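Local coordinates for protein glutamine amido transferase (Methylobacillus flagellatus, PDB 3M3P) that belongs to the glutamine amidotransferase family, with a fold built around a mixed central beta-sheet and probably a nucleophile elbow, at residues Ile8-Ala13 with Val33-Arg38; Leu52-Gly57 with Val83-His88; Gly57-Asn62 with His88-Gln93. All blocks are in the same frame, centred on the assembly; numbering follows the deposited sequence. Where two conformers were deposited one is given.

Overall arrangement
Interactions 1 and 2 lie in one sheet, running inward from its edge strand 31-35. Interaction 1 pairs strands 6-10 and 31-35, interaction 2 pairs strands 51-54 and 85-88, and the backbones of 6-10 and 51-54 join them. The centres of interactions 1 and 2 lie about 11 Å apart. Interaction 3 lies beyond the strand ends, its centre about 12 Å from that of interaction 1 and 10 Å from that of interaction 2, with which it shares Gly57 and His88. Interaction 1 closes before the others open, whereas the segments of interactions 2 and 3 alternate. Those two flank the strand-to-helix turn at Cys89, consistent with a nucleophile elbow, and Phe11 of interaction 1 packs on Leu90.

Interaction 1 of 3, residues Ile8-Ala13 with Val33-Arg38; sequences IIQFSA and VLRMDR
The beta-alpha-beta unit of strand 6-10, helix 18-26 and strand 31-35 closes here: Ile8-Gln10 pairs in parallel with Val33-Arg35 at the edge of the sheet, the axes 4.7 Å apart and 27° from parallel. Three backbone bonds define the register, from Leu34 N to Ile8 O, Gln10 N to Leu34 O and Met36 N to Gln10 O, the last already from the 3-10 segment 36-38.

On the face of Ile9 and Leu34, CG2 of Ile9 packs 3.6 Å from CG of Met36, a selenomethionine. That CG also approaches Phe11 CE1, the two side chains lying side by side and pointing the same way; Phe11 further meets Trp67 and helix 90-98.

On the face of Gln10 and Arg35, Gln10 CG stands anti to its backbone N (chi1 -170°), and the extended chain beyond it crosses Arg35, CG to CD 3.7 Å. The amide OE1 meets Val33 CG1, while NE2 donates to Ser12 O at 2.9 Å, with the acceptor lying in the amide plane; this bond fixes the amide's rotation.

Arg35 bends at chi2 and chi3, and its guanidinium forms a salt bridge with Asp37 of its own segment, side-on: NE to OD1 and NH2 to OD2, both 2.8 Å, each oxygen using its syn lone pair. Ala13 CA sits 3.6 Å above the centre of the guanidinium plane, and Arg38 CD lies on the opposite face. One water spans the segments, accepting from Ala13 N at 2.8 Å and donating to Asp37 OD2.

Interaction 2 of 3, residues Leu52-Gly57 with Val83-His88; sequences LAMMGG and VPVIGH
Leu52-Met54 runs beside Val85-His88 within the parallel part of the sheet, the two strands being joined through helix 68-81 as a beta-alpha-beta unit; the axes of these segments are 4.7 Å apart and only 6° from parallel. Leu52 pairs with Val85, Ala53 with Ile86 and Met54 with Gly87.

The backbone ladder has four hydrogen bonds: Leu52 N to Pro84 O, Ile86 N to Leu52 O, Met54 N to Ile86 O, and His88 N to Met54 O. Alpha-hydrogen contacts accompany it, as between Val85 CA and Leu52 O at 3.1 Å.

A side-chain bond joins the end of the ladder. His88 ND1 donates to Met54 O at 3.1 Å; the oxygen lies in the ring plane, but the donor stands above the carbonyl plane, 44° out of it. The same oxygen therefore accepts twice, from the main chain and the ring of one residue. The other ring nitrogen, NE2, is hydrogen-bonded to Tyr233 OH in helix 218-237.

Apolar contacts occupy both faces. Ala53 CB meets Ile86 CG2 at 3.5 Å on one. On the face of Leu52 and Val85, CE of Met54 touches Val85 CG1 at 3.6 Å, and helix 68-81 packs there through Ile75 and Ala78.

A CH-pi contact follows beyond the strand. Met55, like Met54 a selenomethionine, bends at chi2 and chi3, which brings its CE over the centre of the His88 ring, 3.7 Å from the centroid and 13° off the normal.

As donor to a carbonyl, ND1 carries a proton; its bond, that of NE2 to Tyr233 and the methyl over one face together fix the rotation of the imidazole next to Cys89.

Interaction 3 of 3, residues Gly57-Asn62 with His88-Gln93; sequences GPMSAN and HCLGGQ
Leu90, first residue of helix 90-98, presses its side chain into the bend of loop Gly57-Asn62, just after the strained turn at Cys89, which is consistent with the nucleophile elbow of the family.

The packing contacts centre on this leucine. Its CG is anti to the backbone N (chi1 177°), and the two methyls part beyond it: CD1 reaches Ala61, 3.6 Å from N and 3.8 Å from CB, while CD2 meets CG of Met59, a selenomethionine, at 3.7 Å. In the conformer given, of two deposited, the Met59 and Leu90 side chains cross at about a right angle. Nearer the main chain, Leu90 CB approaches Gly57 N at 3.6 Å.

No direct hydrogen bond crosses between the segments; waters carry the polar link. One accepts from Gly57 N and, at 2.8 Å, from Leu90 N at the helix start. A second accepts from Ala61 N and donates to Gln93 OE1 at 2.6 Å; the amide's NE2 donates to Gln174.

Within the segments, Cys89 is the N-cap, and its backbone is strained (phi 58°, psi -114°), while Gln93 N bonds to Cys89 O. An ST turn, Asn62 N to Ser60 OG at 3.0 Å, shapes the loop, and Ser60 OG is also bonded to Gln142.

The loop joins strand 51-54 to helix 68-81 across the start of helix 90-98, with Ala61 and Gln93 both touching Val103 of strand 103-111 and Gln93 also reaching Phe144 of strand 142-144.

Interaction 1 of 3, residues Ile8-Ala13 with Val33-Arg38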
loop_
_atom_site.group_PDB
_atom_site.type_symbol
_atom_site.label_atom_id
_atom_site.label_comp_id
_atom_site.label_asym_id
_atom_site.label_seq_id
_atom_site.Cartn_x
_atom_site.Cartn_y
_atom_site.Cartn_z
ATOM N N ILE A 8 -11.379 -4.056 1.066
ATOM C CA ILE A 8 -9.948 -4.312 1.226
ATOM C C ILE A 8 -9.627 -5.627 0.535
ATOM O O ILE A 8 -10.181 -6.682 0.872
ATOM C CB ILE A 8 -9.482 -4.385 2.714
ATOM C CG1 ILE A 8 -9.870 -3.122 3.481
ATOM C CG2 ILE A 8 -8.000 -4.694 2.769
ATOM C CD1 ILE A 8 -9.394 -3.088 4.936
ATOM N N ILE A 9 -8.760 -5.562 -0.455
ATOM C CA ILE A 9 -8.295 -6.730 -1.165
ATOM C C ILE A 9 -7.004 -7.214 -0.527
ATOM O O ILE A 9 -6.011 -6.488 -0.427
ATOM C CB ILE A 9 -8.033 -6.410 -2.679
ATOM C CG1 ILE A 9 -9.236 -5.695 -3.318
ATOM C CG2 ILE A 9 -7.596 -7.691 -3.448
ATOM C CD1 ILE A 9 -10.555 -6.402 -3.179
ATOM N N GLN A 10 -7.077 -8.459 -0.061
ATOM C CA GLN A 10 -5.957 -9.132 0.562
ATOM C C GLN A 10 -5.533 -10.301 -0.326
ATOM O O GLN A 10 -6.358 -10.932 -0.999
ATOM C CB GLN A 10 -6.433 -9.594 1.937
ATOM C CG GLN A 10 -5.385 -10.122 2.901
ATOM C CD GLN A 10 -5.879 -10.169 4.356
ATOM O OE1 GLN A 10 -6.713 -9.320 4.850
ATOM N NE2 GLN A 10 -5.306 -11.110 5.054
ATOM N N PHE A 11 -4.227 -10.567 -0.367
ATOM C CA PHE A 11 -3.633 -11.517 -1.309
ATOM C C PHE A 11 -3.041 -12.735 -0.625
ATOM O O PHE A 11 -2.732 -13.727 -1.292
ATOM C CB PHE A 11 -2.606 -10.798 -2.135
ATOM C CG PHE A 11 -3.177 -9.658 -2.912
ATOM C CD1 PHE A 11 -3.815 -9.897 -4.145
ATOM C CD2 PHE A 11 -3.097 -8.370 -2.440
ATOM C CE1 PHE A 11 -4.310 -8.872 -4.860
ATOM C CE2 PHE A 11 -3.642 -7.308 -3.188
ATOM C CZ PHE A 11 -4.185 -7.586 -4.400
ATOM N N SER A 12 -2.958 -12.698 0.704
ATOM C CA SER A 12 -2.473 -13.822 1.503
ATOM C C SER A 12 -2.973 -13.711 2.947
ATOM O O SER A 12 -3.469 -12.659 3.383
ATOM C CB SER A 12 -0.962 -13.903 1.551
ATOM O OG SER A 12 -0.455 -12.938 2.445
ATOM N N ALA A 13 -2.821 -14.780 3.699
ATOM C CA ALA A 13 -3.260 -14.778 5.101
ATOM C C ALA A 13 -2.403 -13.873 5.958
ATOM O O ALA A 13 -2.887 -13.354 6.977
ATOM C CB ALA A 13 -3.198 -16.191 5.664
ATOM N N VAL A 33 -13.057 -7.375 3.917
ATOM C CA VAL A 33 -11.910 -8.010 3.276
ATOM C C VAL A 33 -12.369 -9.101 2.326
ATOM O O VAL A 33 -13.220 -9.944 2.631
ATOM C CB VAL A 33 -11.000 -8.605 4.352
ATOM C CG1 VAL A 33 -9.886 -9.438 3.764
ATOM C CG2 VAL A 33 -10.393 -7.463 5.260
ATOM N N LEU A 34 -11.722 -9.137 1.169
ATOM C CA LEU A 34 -11.840 -10.203 0.181
ATOM C C LEU A 34 -10.453 -10.791 -0.043
ATOM O O LEU A 34 -9.505 -10.057 -0.296
ATOM C CB LEU A 34 -12.344 -9.622 -1.137
ATOM C CG LEU A 34 -13.761 -9.079 -1.144
ATOM C CD1 LEU A 34 -14.130 -8.476 -2.502
ATOM C CD2 LEU A 34 -14.800 -10.125 -0.827
ATOM N N ARG A 35 -10.329 -12.112 0.030
ATOM C CA ARG A 35 -9.084 -12.842 -0.119
ATOM C C ARG A 35 -8.958 -13.402 -1.555
ATOM O O ARG A 35 -9.649 -14.355 -1.934
ATOM C CB ARG A 35 -9.041 -13.996 0.892
ATOM C CG ARG A 35 -8.768 -13.510 2.315
ATOM C CD ARG A 35 -7.272 -13.289 2.652
ATOM N NE ARG A 35 -6.543 -14.545 2.536
ATOM C CZ ARG A 35 -6.507 -15.506 3.468
ATOM N NH1 ARG A 35 -7.055 -15.320 4.652
ATOM N NH2 ARG A 35 -5.934 -16.669 3.208
HETATM N N MSE A 36 -8.035 -12.848 -2.342
HETATM C CA MSE A 36 -7.847 -13.332 -3.709
HETATM C C MSE A 36 -7.322 -14.761 -3.721
HETATM O O MSE A 36 -7.620 -15.537 -4.686
HETATM C CB MSE A 36 -6.890 -12.410 -4.461
HETATM C CG MSE A 36 -7.414 -11.020 -4.711
HETATM SE SE MSE A 36 -9.137 -10.834 -5.601
HETATM C CE MSE A 36 -10.371 -10.875 -4.077
ATOM N N ASP A 37 -6.481 -15.104 -2.763
ATOM C CA ASP A 37 -5.925 -16.477 -2.671
ATOM C C ASP A 37 -6.946 -17.551 -2.302
ATOM O O ASP A 37 -6.677 -18.764 -2.418
ATOM C CB ASP A 37 -4.752 -16.502 -1.687
ATOM C CG ASP A 37 -5.152 -16.090 -0.290
ATOM O OD1 ASP A 37 -5.775 -15.023 -0.066
ATOM O OD2 ASP A 37 -4.789 -16.883 0.625
ATOM N N ARG A 38 -8.115 -17.135 -1.868
ATOM C CA ARG A 38 -9.215 -18.054 -1.568
ATOM C C ARG A 38 -10.275 -17.956 -2.654
ATOM O O ARG A 38 -11.351 -18.540 -2.503
ATOM C CB ARG A 38 -9.806 -17.754 -0.212
ATOM C CG ARG A 38 -8.825 -17.931 0.903
ATOM C CD ARG A 38 -9.495 -17.752 2.223
ATOM N NE ARG A 38 -10.284 -18.935 2.539
ATOM C CZ ARG A 38 -11.308 -18.961 3.383
ATOM N NH1 ARG A 38 -11.703 -17.843 3.989
ATOM N NH2 ARG A 38 -11.931 -20.107 3.593
HETATM O O HOH W 1 -2.280 -17.242 2.382
#

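Interaction 2 of 3, residues Leu52-Gly57 with Val83-His88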
loop_
_atom_site.group_PDB
_atom_site.type_symbol
_atom_site.label_atom_id
_atom_site.label_comp_id
_atom_site.label_asym_id
_atom_site.label_seq_id
_atom_site.Cartn_x
_atom_site.Cartn_y
_atom_site.Cartn_z
ATOM N N LEU A 52 -11.555 1.647 -2.054
ATOM C CA LEU A 52 -10.927 0.394 -2.380
ATOM C C LEU A 52 -9.503 0.442 -1.862
ATOM O O LEU A 52 -8.751 1.332 -2.234
ATOM C CB LEU A 52 -10.946 0.176 -3.865
ATOM C CG LEU A 52 -10.198 -1.043 -4.377
ATOM C CD1 LEU A 52 -10.960 -2.305 -3.894
ATOM C CD2 LEU A 52 -10.174 -1.076 -5.904
ATOM N N ALA A 53 -9.104 -0.467 -1.004
ATOM C CA ALA A 53 -7.756 -0.551 -0.466
ATOM C C ALA A 53 -7.191 -1.895 -0.899
ATOM O O ALA A 53 -7.936 -2.910 -0.962
ATOM C CB ALA A 53 -7.756 -0.448 1.033
HETATM N N MSE A 54 -5.895 -1.952 -1.221
HETATM C CA MSE A 54 -5.239 -3.230 -1.591
HETATM C C MSE A 54 -3.959 -3.345 -0.824
HETATM O O MSE A 54 -3.209 -2.377 -0.711
HETATM C CB MSE A 54 -4.936 -3.234 -3.098
HETATM C CG MSE A 54 -6.214 -3.160 -3.976
HETATM SE SE MSE A 54 -5.873 -3.241 -5.859
HETATM C CE MSE A 54 -5.303 -1.354 -6.077
HETATM N N MSE A 55 -3.716 -4.496 -0.228
HETATM C CA MSE A 55 -2.519 -4.809 0.527
HETATM C C MSE A 55 -1.445 -5.385 -0.361
HETATM O O MSE A 55 -1.558 -5.369 -1.599
HETATM C CB MSE A 55 -2.875 -5.716 1.711
HETATM C CG MSE A 55 -4.152 -5.307 2.469
HETATM SE SE MSE A 55 -4.265 -3.397 3.042
HETATM C CE MSE A 55 -2.550 -3.255 3.998
ATOM N N GLY A 56 -0.382 -5.902 0.247
ATOM C CA GLY A 56 0.710 -6.533 -0.514
ATOM C C GLY A 56 0.433 -8.005 -0.725
ATOM O O GLY A 56 -0.515 -8.595 -0.193
ATOM N N GLY A 57 1.264 -8.667 -1.501
ATOM C CA GLY A 57 1.147 -10.113 -1.589
ATOM C C GLY A 57 2.378 -10.795 -2.121
ATOM O O GLY A 57 3.244 -10.117 -2.713
ATOM N N VAL A 83 -14.233 6.551 -6.860
ATOM C CA VAL A 83 -14.159 5.762 -5.632
ATOM C C VAL A 83 -12.638 5.706 -5.330
ATOM O O VAL A 83 -11.858 5.186 -6.134
ATOM C CB VAL A 83 -14.729 4.350 -5.854
ATOM C CG1 VAL A 83 -14.464 3.463 -4.653
ATOM C CG2 VAL A 83 -16.232 4.454 -6.155
ATOM N N PRO A 84 -12.208 6.322 -4.206
ATOM C CA PRO A 84 -10.778 6.391 -3.964
ATOM C C PRO A 84 -10.132 5.024 -3.800
ATOM O O PRO A 84 -10.717 4.103 -3.227
ATOM C CB PRO A 84 -10.678 7.185 -2.672
ATOM C CG PRO A 84 -11.937 6.869 -1.936
ATOM C CD PRO A 84 -12.967 6.768 -3.010
ATOM N N VAL A 85 -8.882 4.932 -4.246
ATOM C CA VAL A 85 -8.063 3.731 -4.151
ATOM C C VAL A 85 -6.816 4.019 -3.368
ATOM O O VAL A 85 -6.147 5.042 -3.584
ATOM C CB VAL A 85 -7.705 3.162 -5.573
ATOM C CG1 VAL A 85 -6.960 1.813 -5.444
ATOM C CG2 VAL A 85 -8.964 3.008 -6.459
ATOM N N ILE A 86 -6.443 3.106 -2.478
ATOM C CA ILE A 86 -5.149 3.157 -1.781
ATOM C C ILE A 86 -4.466 1.817 -1.950
ATOM O O ILE A 86 -5.081 0.766 -1.734
ATOM C CB ILE A 86 -5.279 3.617 -0.285
ATOM C CG1 ILE A 86 -3.883 3.724 0.343
ATOM C CG2 ILE A 86 -6.196 2.681 0.515
ATOM C CD1 ILE A 86 -3.816 4.523 1.674
ATOM N N GLY A 87 -3.177 1.799 -2.344
ATOM C CA GLY A 87 -2.463 0.550 -2.564
ATOM C C GLY A 87 -1.163 0.503 -1.828
ATOM O O GLY A 87 -0.380 1.487 -1.850
ATOM N N HIS A 88 -0.932 -0.619 -1.168
ATOM C CA HIS A 88 0.234 -0.860 -0.341
ATOM C C HIS A 88 1.093 -1.966 -1.036
ATOM O O HIS A 88 0.625 -3.082 -1.153
ATOM C CB HIS A 88 -0.180 -1.419 1.061
ATOM C CG HIS A 88 -1.126 -0.562 1.883
ATOM N ND1 HIS A 88 -2.489 -0.498 1.661
ATOM C CD2 HIS A 88 -0.885 0.236 2.955
ATOM C CE1 HIS A 88 -3.035 0.274 2.601
ATOM N NE2 HIS A 88 -2.078 0.730 3.392
#

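Interaction 3 of 3, residues Gly57-Asn62 with His88-Gln93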
loop_
_atom_site.group_PDB
_atom_site.type_symbol
_atom_site.label_atom_id
_atom_site.label_comp_id
_atom_site.label_asym_id
_atom_site.label_seq_id
_atom_site.Cartn_x
_atom_site.Cartn_y
_atom_site.Cartn_z
ATOM N N GLY A 57 1.264 -8.667 -1.501
ATOM C CA GLY A 57 1.147 -10.113 -1.589
ATOM C C GLY A 57 2.378 -10.795 -2.121
ATOM O O GLY A 57 3.244 -10.117 -2.713
ATOM N N PRO A 58 2.433 -12.114 -1.995
ATOM C CA PRO A 58 3.600 -12.938 -2.357
ATOM C C PRO A 58 3.608 -13.371 -3.805
ATOM O O PRO A 58 3.719 -14.585 -4.147
ATOM C CB PRO A 58 3.487 -14.151 -1.423
ATOM C CG PRO A 58 2.016 -14.326 -1.314
ATOM C CD PRO A 58 1.408 -12.922 -1.294
HETATM N N MSE A 59 3.355 -12.415 -4.672
HETATM C CA MSE A 59 3.311 -12.655 -6.108
HETATM C C MSE A 59 3.699 -11.397 -6.814
HETATM O O MSE A 59 3.637 -10.318 -6.255
HETATM C CB MSE A 59 1.905 -12.921 -6.519
HETATM C CG MSE A 59 0.994 -11.929 -5.887
HETATM SE SE MSE A 59 -0.747 -12.203 -6.511
HETATM C CE MSE A 59 -0.443 -11.280 -8.257
ATOM N N SER A 60 4.079 -11.537 -8.069
ATOM C CA SER A 60 4.347 -10.402 -8.897
ATOM C C SER A 60 3.056 -9.874 -9.501
ATOM O O SER A 60 2.172 -10.642 -9.913
ATOM C CB SER A 60 5.299 -10.785 -10.036
ATOM O OG SER A 60 5.394 -9.776 -11.031
ATOM N N ALA A 61 2.964 -8.549 -9.653
ATOM C CA ALA A 61 1.886 -7.935 -10.366
ATOM C C ALA A 61 1.742 -8.460 -11.802
ATOM O O ALA A 61 0.681 -8.269 -12.431
ATOM C CB ALA A 61 2.103 -6.408 -10.432
ATOM N N ASN A 62 2.805 -9.064 -12.338
ATOM C CA ASN A 62 2.805 -9.600 -13.703
ATOM C C ASN A 62 2.361 -11.053 -13.804
ATOM O O ASN A 62 2.295 -11.614 -14.901
ATOM C CB ASN A 62 4.171 -9.439 -14.356
ATOM C CG ASN A 62 4.607 -7.969 -14.404
ATOM O OD1 ASN A 62 3.810 -7.088 -14.726
ATOM N ND2 ASN A 62 5.862 -7.718 -14.067
ATOM N N HIS A 88 -0.932 -0.619 -1.168
ATOM C CA HIS A 88 0.234 -0.860 -0.341
ATOM C C HIS A 88 1.093 -1.966 -1.036
ATOM O O HIS A 88 0.625 -3.082 -1.153
ATOM C CB HIS A 88 -0.180 -1.419 1.061
ATOM C CG HIS A 88 -1.126 -0.562 1.883
ATOM N ND1 HIS A 88 -2.489 -0.498 1.661
ATOM C CD2 HIS A 88 -0.885 0.236 2.955
ATOM C CE1 HIS A 88 -3.035 0.274 2.601
ATOM N NE2 HIS A 88 -2.078 0.730 3.392
ATOM N N CYS A 89 2.335 -1.657 -1.437
ATOM C CA CYS A 89 3.240 -2.597 -2.059
ATOM C C CYS A 89 2.640 -3.189 -3.336
ATOM O O CYS A 89 2.394 -2.420 -4.254
ATOM C CB CYS A 89 3.669 -3.598 -1.013
ATOM S SG CYS A 89 5.211 -4.565 -1.517
ATOM N N LEU A 90 2.335 -4.502 -3.424
ATOM C CA LEU A 90 1.626 -5.028 -4.583
ATOM C C LEU A 90 0.405 -4.156 -4.919
ATOM O O LEU A 90 0.113 -3.895 -6.086
ATOM C CB LEU A 90 1.153 -6.478 -4.378
ATOM C CG LEU A 90 0.334 -7.133 -5.512
ATOM C CD1 LEU A 90 1.179 -7.199 -6.809
ATOM C CD2 LEU A 90 -0.129 -8.555 -5.050
ATOM N N GLY A 91 -0.360 -3.727 -3.918
ATOM C CA GLY A 91 -1.506 -2.877 -4.192
ATOM C C GLY A 91 -1.133 -1.582 -4.908
ATOM O O GLY A 91 -1.872 -1.134 -5.791
ATOM N N GLY A 92 -0.013 -0.942 -4.530
ATOM C CA GLY A 92 0.482 0.212 -5.254
ATOM C C GLY A 92 0.855 -0.110 -6.673
ATOM O O GLY A 92 0.677 0.698 -7.567
ATOM N N GLN A 93 1.479 -1.269 -6.858
ATOM C CA GLN A 93 1.820 -1.750 -8.172
ATOM C C GLN A 93 0.610 -2.032 -9.039
ATOM O O GLN A 93 0.630 -1.752 -10.243
ATOM C CB GLN A 93 2.703 -2.972 -8.060
ATOM C CG GLN A 93 4.065 -2.682 -7.465
ATOM C CD GLN A 93 4.851 -3.919 -7.185
ATOM O OE1 GLN A 93 4.304 -5.031 -7.155
ATOM N NE2 GLN A 93 6.140 -3.767 -6.892
HETATM O O HOH W 2 3.537 -6.653 -2.037
HETATM O O HOH W 3 5.125 -7.324 -8.197
#